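Tapirin (Caldicellulosiruptor hydrothermalis, PDB 6N2C) probably binds cellulose through its C-terminal beta-helix domain, helping the bacterium adhere to plant biomass, and carries a bound zinc ion. Local coordinates at residues L268-L274 against E287-A292; R205-S209 against I232-N236. All coordinates share one frame; numbering follows the deposited sequence.

Overall arrangement
Both contacts join successive coils of the same parallel beta-helix, and both reach the face that carries strands 206-209, 231-234 and 273-276. Their centres lie about 16 Å apart, with nearest atoms about 7 Å apart, and contact 2 comes first along the chain. Contact 2 is the more buried: six of its seven touching residues are buried, and methionine, isoleucine and tyrosine side chains meet on the two sides of one strand pair. Contact 1 rounds a corner between two faces, so leucine and isoleucine packing gives way there to backbone carbonyls and bound water. The Met207 side chain is about 12 Å from that of the zinc ligand Glu551; contact 1 lies away from that site.

Contact 1. Residues L268-L274 against E287-A292; sequences LESNSLL and EIVANA
Leu274 lays its CD2 methyl over the CG2 branch of Ile288, 4.1 Å away, the two side chains crossing at about a right angle. With CG opposite the backbone N, Leu274 reaches back from the strand after the corner to one before it; Met253 and Leu293 also touch it. On the same inner side, Leu268 CB approaches Ile288 CG1. Glu269 and Val289 project from the other side of their strands, where Glu269 OE1 forms a salt bridge with Arg267 and Glu269 OE2 accepts Asn271 ND2 at 3.0 Å. That donor meets OE2 on its anti side, 28° out of the carboxylate plane.

The axes of strands 268-270 and 287-290 come within 4.8 Å and lie 4° from parallel, as neighbouring coils of a right-handed beta-helix do. Leu268 N, Val289 N and Ser270 N donate in turn across the pair, the last almost straight at 177° to Val289 O. Both chains then turn, and the ladder gives way: Asn291 N makes only a weak bond to Ser270 O, while Ala292 N reaches Ser272 O at 3.2 Å from above the carbonyl plane. Water 1 fills in, accepting from Asn291 N and donating to Ala292 O (2.8 Å), with Ser270 OG a further partner at 2.7 Å. Water 2 donates to Ser270 O. Leu274 N donates to Ala292 O, restoring regular pairing on the next face.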
ATOM      1  N   LEU A 268      -2.199   1.786   8.111  1.00 15.12           N
ATOM      2  CA  LEU A 268      -2.407   2.104   6.668  1.00 15.21           C
ATOM      3  C   LEU A 268      -3.845   1.821   6.364  1.00 17.44           C
ATOM      4  O   LEU A 268      -4.275   0.664   6.396  1.00 15.53           O
ATOM      5  CB  LEU A 268      -1.523   1.215   5.826  1.00 15.25           C
ATOM      6  CG  LEU A 268      -1.526   1.382   4.295  1.00 16.98           C
ATOM      7  CD1 LEU A 268      -1.388   2.838   3.951  1.00 22.96           C
ATOM      8  CD2 LEU A 268      -0.437   0.537   3.697  1.00 18.67           C
ATOM      9  N   GLU A 269      -4.578   2.861   5.949  1.00 14.65           N
ATOM     10  CA  GLU A 269      -5.942   2.771   5.542  1.00 16.91           C
ATOM     11  C   GLU A 269      -5.996   3.042   4.014  1.00 16.50           C
ATOM     12  O   GLU A 269      -5.547   4.119   3.596  1.00 15.19           O
ATOM     13  CB  GLU A 269      -6.762   3.784   6.264  1.00 17.65           C
ATOM     14  CG  GLU A 269      -8.257   3.767   5.882  1.00 22.80           C
ATOM     15  CD  GLU A 269      -9.086   4.860   6.622  1.00 27.95           C
ATOM     16  OE1 GLU A 269      -8.652   5.291   7.768  1.00 22.52           O
ATOM     17  OE2 GLU A 269     -10.079   5.376   5.941  1.00 28.05           O
ATOM     18  N   SER A 270      -6.428   2.042   3.268  1.00 15.39           N
ATOM     19  CA  SER A 270      -6.536   2.093   1.784  1.00 16.84           C
ATOM     20  C   SER A 270      -8.002   1.845   1.429  1.00 17.68           C
ATOM     21  O   SER A 270      -8.553   0.752   1.654  1.00 16.75           O
ATOM     22  CB  SER A 270      -5.597   1.063   1.143  1.00 15.22           C
ATOM     23  OG  SER A 270      -5.883   0.908  -0.257  1.00 16.46           O
ATOM     24  N   ASN A 271      -8.659   2.886   0.940  1.00 17.78           N
ATOM     25  CA  ASN A 271     -10.128   2.828   0.697  1.00 18.74           C
ATOM     26  C   ASN A 271     -10.510   2.408  -0.706  1.00 22.61           C
ATOM     27  O   ASN A 271     -11.658   2.312  -1.007  1.00 26.56           O
ATOM     28  CB  ASN A 271     -10.762   4.131   1.091  1.00 21.25           C
ATOM     29  CG  ASN A 271     -10.592   4.374   2.534  1.00 24.78           C
ATOM     30  OD1 ASN A 271     -10.774   3.437   3.298  1.00 27.94           O
ATOM     31  ND2 ASN A 271     -10.230   5.541   2.922  1.00 23.47           N
ATOM     32  N   SER A 272      -9.594   2.113  -1.569  1.00 16.67           N
ATOM     33  CA  SER A 272      -9.989   1.419  -2.831  1.00 17.93           C
ATOM     34  C   SER A 272      -8.994   0.408  -3.267  1.00 17.40           C
ATOM     35  O   SER A 272      -9.348  -0.739  -3.388  1.00 17.23           O
ATOM     36  CB  SER A 272     -10.228   2.496  -3.909  1.00 17.71           C
ATOM     37  OG  SER A 272     -10.421   1.933  -5.188  1.00 20.08           O
ATOM     38  N   LEU A 273      -7.749   0.781  -3.493  1.00 13.69           N
ATOM     39  CA  LEU A 273      -6.772  -0.169  -4.068  1.00 15.34           C
ATOM     40  C   LEU A 273      -5.413   0.009  -3.406  1.00 15.86           C
ATOM     41  O   LEU A 273      -4.893   1.138  -3.392  1.00 15.11           O
ATOM     42  CB  LEU A 273      -6.632   0.100  -5.580  1.00 15.35           C
ATOM     43  CG  LEU A 273      -5.651  -0.753  -6.391  1.00 15.75           C
ATOM     44  CD1 LEU A 273      -5.826  -2.263  -6.178  1.00 16.80           C
ATOM     45  CD2 LEU A 273      -5.639  -0.437  -7.894  1.00 16.40           C
ATOM     46  N   LEU A 274      -4.802  -1.122  -2.975  1.00 14.51           N
ATOM     47  CA  LEU A 274      -3.409  -1.139  -2.458  1.00 14.39           C
ATOM     48  C   LEU A 274      -2.729  -2.139  -3.287  1.00 13.01           C
ATOM     49  O   LEU A 274      -3.169  -3.322  -3.330  1.00 15.20           O
ATOM     50  CB  LEU A 274      -3.443  -1.589  -0.961  1.00 13.81           C
ATOM     51  CG  LEU A 274      -2.121  -1.721  -0.270  1.00 15.72           C
ATOM     52  CD1 LEU A 274      -1.470  -0.358  -0.273  1.00 15.94           C
ATOM     53  CD2 LEU A 274      -2.332  -2.148   1.145  1.00 16.16           C
ATOM     54  N   GLU A 287      -1.446  -2.058  11.631  1.00 15.61           N
ATOM     55  CA  GLU A 287      -2.756  -2.326  11.054  1.00 16.91           C
ATOM     56  C   GLU A 287      -2.824  -1.897   9.620  1.00 15.91           C
ATOM     57  O   GLU A 287      -2.410  -0.795   9.307  1.00 16.11           O
ATOM     58  CB  GLU A 287      -3.794  -1.534  11.842  1.00 19.85           C
ATOM     59  CG  GLU A 287      -5.217  -1.748  11.349  1.00 24.99           C
ATOM     60  CD  GLU A 287      -6.315  -0.967  12.103  1.00 29.86           C
ATOM     61  OE1 GLU A 287      -6.031  -0.073  12.930  1.00 38.77           O
ATOM     62  OE2 GLU A 287      -7.491  -1.329  11.917  1.00 31.50           O
ATOM     63  N   ILE A 288      -3.421  -2.739   8.779  1.00 14.73           N
ATOM     64  CA  ILE A 288      -3.762  -2.379   7.389  1.00 16.44           C
ATOM     65  C   ILE A 288      -5.266  -2.543   7.314  1.00 16.65           C
ATOM     66  O   ILE A 288      -5.809  -3.597   7.680  1.00 19.75           O
ATOM     67  CB  ILE A 288      -3.090  -3.294   6.427  1.00 16.78           C
ATOM     68  CG1 ILE A 288      -1.574  -3.049   6.481  1.00 16.86           C
ATOM     69  CG2 ILE A 288      -3.568  -2.968   4.995  1.00 19.51           C
ATOM     70  CD1 ILE A 288      -0.829  -3.786   5.456  1.00 17.43           C
ATOM     71  N   VAL A 289      -5.975  -1.532   6.851  1.00 15.39           N
ATOM     72  CA  VAL A 289      -7.389  -1.735   6.490  1.00 17.65           C
ATOM     73  C   VAL A 289      -7.512  -1.524   4.965  1.00 18.32           C
ATOM     74  O   VAL A 289      -7.187  -0.444   4.501  1.00 17.17           O
ATOM     75  CB  VAL A 289      -8.259  -0.633   7.146  1.00 21.12           C
ATOM     76  CG1 VAL A 289      -9.755  -0.863   6.807  1.00 22.29           C
ATOM     77  CG2 VAL A 289      -8.093  -0.600   8.656  1.00 26.54           C
ATOM     78  N   ALA A 290      -7.808  -2.552   4.203  1.00 16.53           N
ATOM     79  CA  ALA A 290      -7.846  -2.457   2.767  1.00 17.67           C
ATOM     80  C   ALA A 290      -9.175  -2.913   2.192  1.00 19.15           C
ATOM     81  O   ALA A 290      -9.944  -3.669   2.782  1.00 19.48           O
ATOM     82  CB  ALA A 290      -6.750  -3.316   2.185  1.00 17.51           C
ATOM     83  N   ASN A 291      -9.446  -2.453   0.976  0.51 18.80           N
ATOM     84  CA  ASN A 291     -10.548  -2.978   0.177  0.51 19.47           C
ATOM     85  C   ASN A 291      -9.977  -4.003  -0.772  0.51 18.05           C
ATOM     86  O   ASN A 291     -10.040  -5.187  -0.459  0.51 17.68           O
ATOM     87  CB  ASN A 291     -11.306  -1.816  -0.498  0.51 21.33           C
ATOM     88  CG  ASN A 291     -12.111  -0.937   0.490  0.51 26.19           C
ATOM     89  OD1 ASN A 291     -12.434  -1.299   1.663  0.51 24.92           O
ATOM     90  ND2 ASN A 291     -12.432   0.280   0.011  0.51 30.86           N
ATOM     91  N   ALA A 292      -9.363  -3.619  -1.917  1.00 14.52           N
ATOM     92  CA  ALA A 292      -8.653  -4.559  -2.748  1.00 16.42           C
ATOM     93  C   ALA A 292      -7.159  -4.417  -2.478  1.00 14.13           C
ATOM     94  O   ALA A 292      -6.636  -3.290  -2.444  1.00 16.27           O
ATOM     95  CB  ALA A 292      -8.964  -4.287  -4.241  1.00 17.80           C
TER
HETATM   96  O   HOH W   1      -7.449  -1.250  -0.722  1.00 15.26           O
HETATM   97  O   HOH W   2     -10.531  -0.132   3.514  0.91 25.86           O
HETATM   98  O   HOH W   3     -13.465   1.949   1.856  0.92 37.51           O

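Contact 2. Residues R205-S209 against I232-N236; sequences RNMYS and IIVKN
Tyr208 runs along the neighbouring coil from Ile233 to Lys235. Its CB lies 4.2 Å from Ile233 O, and a chi1 of 171° swings the ring away from the amide N and alongside its own carbonyl. CD2 meets the CG2 methyl of Ile233 at 4.0 Å, the two side chains crossing obliquely. Farther out, CE2 approaches Lys235 CB at 3.7 Å and CZ lies at a similar distance from the same carbon. At the tip, OH comes within 3.4 Å of Lys235 CB and also touches CG, so it is the aliphatic base of the lysine that packs here. Lys235 then leads its amine away to the carbonyls of Ile456 and Phe461. Phe189, on the preceding coil, stacks with the tyrosine ring. Without the ring, as with an alanine here, Phe189 would probably lose its stacking partner and a gap would open between Ile233 CG2 and the base of Lys235.

Strands 206-209 and 232-234 are adjacent rungs of the parallel beta-helix, their axes 4.8 Å apart and 7° from parallel. Ile233 bonds twice to the same strand: its N donates to Met207 O, tilted 23° from the carbonyl plane, while its O accepts from Ser209 N at 2.9 Å. Lys235 N then donates to Ser209 O, extending the ladder just beyond the second strand. Met207 and Ile232 project to the opposite side of the strands from Tyr208 and lie side by side, pointing the same way. A bend at chi3 turns the methionine methyl back, and CE reaches Ile232 CG1 at 4.2 Å, equally near CD1. Ile213 touches both side chains, so this interior layer continues to strand 213-214.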
ATOM      1  N   ARG A 205      -3.180  15.870  -2.200  1.00 16.78           N
ATOM      2  CA  ARG A 205      -4.026  15.174  -3.140  1.00 16.56           C
ATOM      3  C   ARG A 205      -3.199  14.024  -3.636  1.00 16.58           C
ATOM      4  O   ARG A 205      -3.271  12.924  -3.009  1.00 15.91           O
ATOM      5  CB  ARG A 205      -4.545  16.035  -4.310  1.00 21.86           C
ATOM      6  CG  ARG A 205      -5.568  17.044  -3.951  1.00 26.94           C
ATOM      7  CD  ARG A 205      -6.160  17.592  -5.240  1.00 33.54           C
ATOM      8  NE  ARG A 205      -6.892  16.603  -6.056  1.00 36.66           N
ATOM      9  CZ  ARG A 205      -7.651  16.929  -7.099  1.00 41.65           C
ATOM     10  NH1 ARG A 205      -7.742  18.199  -7.532  1.00 42.34           N
ATOM     11  NH2 ARG A 205      -8.272  15.971  -7.772  1.00 41.91           N
ATOM     12  N   ASN A 206      -2.336  14.252  -4.633  1.00 13.37           N
ATOM     13  CA  ASN A 206      -1.457  13.168  -5.135  1.00 13.99           C
ATOM     14  C   ASN A 206      -0.017  13.317  -4.780  1.00 13.85           C
ATOM     15  O   ASN A 206       0.478  14.435  -4.666  1.00 14.10           O
ATOM     16  CB  ASN A 206      -1.728  12.994  -6.609  1.00 13.98           C
ATOM     17  CG  ASN A 206      -3.189  12.620  -6.857  1.00 14.22           C
ATOM     18  OD1 ASN A 206      -3.748  11.787  -6.129  1.00 14.68           O
ATOM     19  ND2 ASN A 206      -3.860  13.234  -7.885  1.00 14.59           N
ATOM     20  N   MET A 207       0.719  12.170  -4.655  1.00 12.22           N
ATOM     21  CA  MET A 207       2.129  12.215  -4.333  1.00 13.75           C
ATOM     22  C   MET A 207       2.817  11.130  -5.133  1.00 12.53           C
ATOM     23  O   MET A 207       2.228  10.058  -5.356  1.00 13.66           O
ATOM     24  CB  MET A 207       2.341  11.923  -2.803  1.00 15.25           C
ATOM     25  CG  MET A 207       3.790  11.705  -2.420  1.00 17.93           C
ATOM     26  SD  MET A 207       4.095  11.603  -0.575  0.99 27.76           S
ATOM     27  CE  MET A 207       2.353  11.722  -0.117  1.00 19.09           C
ATOM     28  N   TYR A 208       3.922  11.505  -5.774  1.00 13.89           N
ATOM     29  CA  TYR A 208       4.688  10.592  -6.558  1.00 13.70           C
ATOM     30  C   TYR A 208       6.149  10.606  -6.130  1.00 11.80           C
ATOM     31  O   TYR A 208       6.770  11.658  -5.878  1.00 12.93           O
ATOM     32  CB  TYR A 208       4.653  10.969  -8.072  1.00 13.56           C
ATOM     33  CG  TYR A 208       5.601  10.193  -8.981  1.00 13.04           C
ATOM     34  CD1 TYR A 208       6.947  10.565  -9.190  1.00 13.62           C
ATOM     35  CD2 TYR A 208       5.157   9.145  -9.704  1.00 14.38           C
ATOM     36  CE1 TYR A 208       7.771   9.785  -9.965  1.00 13.88           C
ATOM     37  CE2 TYR A 208       5.970   8.388 -10.503  1.00 15.67           C
ATOM     38  CZ  TYR A 208       7.290   8.754 -10.652  1.00 15.95           C
ATOM     39  OH  TYR A 208       8.125   8.022 -11.482  1.00 17.13           O
ATOM     40  N   SER A 209       6.766   9.409  -6.104  1.00 13.39           N
ATOM     41  CA  SER A 209       8.206   9.327  -5.982  1.00 13.44           C
ATOM     42  C   SER A 209       8.670   8.235  -6.889  1.00 14.68           C
ATOM     43  O   SER A 209       7.958   7.240  -7.107  1.00 15.32           O
ATOM     44  CB  SER A 209       8.538   8.979  -4.518  1.00 15.53           C
ATOM     45  OG  SER A 209       9.903   9.159  -4.255  1.00 21.56           O
ATOM     46  N   ILE A 232      -0.937   7.665  -3.724  1.00 12.70           N
ATOM     47  CA  ILE A 232       0.491   7.646  -3.520  1.00 13.49           C
ATOM     48  C   ILE A 232       1.090   6.642  -4.422  1.00 12.99           C
ATOM     49  O   ILE A 232       0.668   5.485  -4.445  1.00 12.46           O
ATOM     50  CB  ILE A 232       0.869   7.310  -2.028  1.00 13.25           C
ATOM     51  CG1 ILE A 232       0.223   8.268  -1.038  1.00 13.83           C
ATOM     52  CG2 ILE A 232       2.386   7.203  -1.879  1.00 14.96           C
ATOM     53  CD1 ILE A 232       0.574   7.997   0.439  1.00 15.24           C
ATOM     54  N   ILE A 233       2.085   7.069  -5.237  1.00 12.79           N
ATOM     55  CA  ILE A 233       2.688   6.215  -6.221  1.00 13.13           C
ATOM     56  C   ILE A 233       4.180   6.241  -6.057  1.00 14.53           C
ATOM     57  O   ILE A 233       4.764   7.270  -6.122  1.00 15.53           O
ATOM     58  CB  ILE A 233       2.317   6.648  -7.691  1.00 14.27           C
ATOM     59  CG1 ILE A 233       0.781   6.615  -7.852  1.00 16.50           C
ATOM     60  CG2 ILE A 233       3.119   5.828  -8.729  1.00 16.05           C
ATOM     61  CD1 ILE A 233       0.294   7.240  -9.149  1.00 18.47           C
ATOM     62  N   VAL A 234       4.742   5.068  -5.880  1.00 12.88           N
ATOM     63  CA  VAL A 234       6.226   4.881  -5.749  1.00 13.98           C
ATOM     64  C   VAL A 234       6.603   3.998  -6.888  1.00 14.81           C
ATOM     65  O   VAL A 234       6.484   2.760  -6.871  1.00 15.10           O
ATOM     66  CB  VAL A 234       6.625   4.257  -4.405  1.00 13.80           C
ATOM     67  CG1 VAL A 234       8.143   4.354  -4.255  1.00 15.86           C
ATOM     68  CG2 VAL A 234       5.999   5.052  -3.257  1.00 14.49           C
ATOM     69  N   LYS A 235       6.990   4.618  -7.972  1.00 15.80           N
ATOM     70  CA  LYS A 235       7.045   3.901  -9.235  1.00 16.90           C
ATOM     71  C   LYS A 235       8.214   2.851  -9.287  1.00 15.90           C
ATOM     72  O   LYS A 235       8.046   1.822  -9.925  1.00 18.17           O
ATOM     73  CB  LYS A 235       7.310   4.938 -10.341  1.00 19.37           C
ATOM     74  CG  LYS A 235       7.627   4.353 -11.646  1.00 23.95           C
ATOM     75  CD  LYS A 235       6.495   4.282 -12.601  1.00 23.36           C
ATOM     76  CE  LYS A 235       7.040   3.693 -13.909  1.00 25.55           C
ATOM     77  NZ  LYS A 235       6.199   3.748 -15.090  1.00 28.30           N
ATOM     78  N   ASN A 236       9.370   3.172  -8.710  0.65 16.34           N
ATOM     79  CA  ASN A 236      10.558   2.327  -8.750  0.65 17.78           C
ATOM     80  C   ASN A 236      11.143   2.126  -7.339  0.65 16.57           C
ATOM     81  O   ASN A 236      12.359   2.055  -7.161  0.65 20.08           O
ATOM     82  CB  ASN A 236      11.614   2.966  -9.691  0.65 18.34           C
ATOM     83  CG  ASN A 236      11.092   3.168 -11.087  0.65 19.87           C
ATOM     84  OD1 ASN A 236      10.799   2.203 -11.783  0.65 22.15           O
ATOM     85  ND2 ASN A 236      11.012   4.426 -11.533  0.65 20.88           N
TER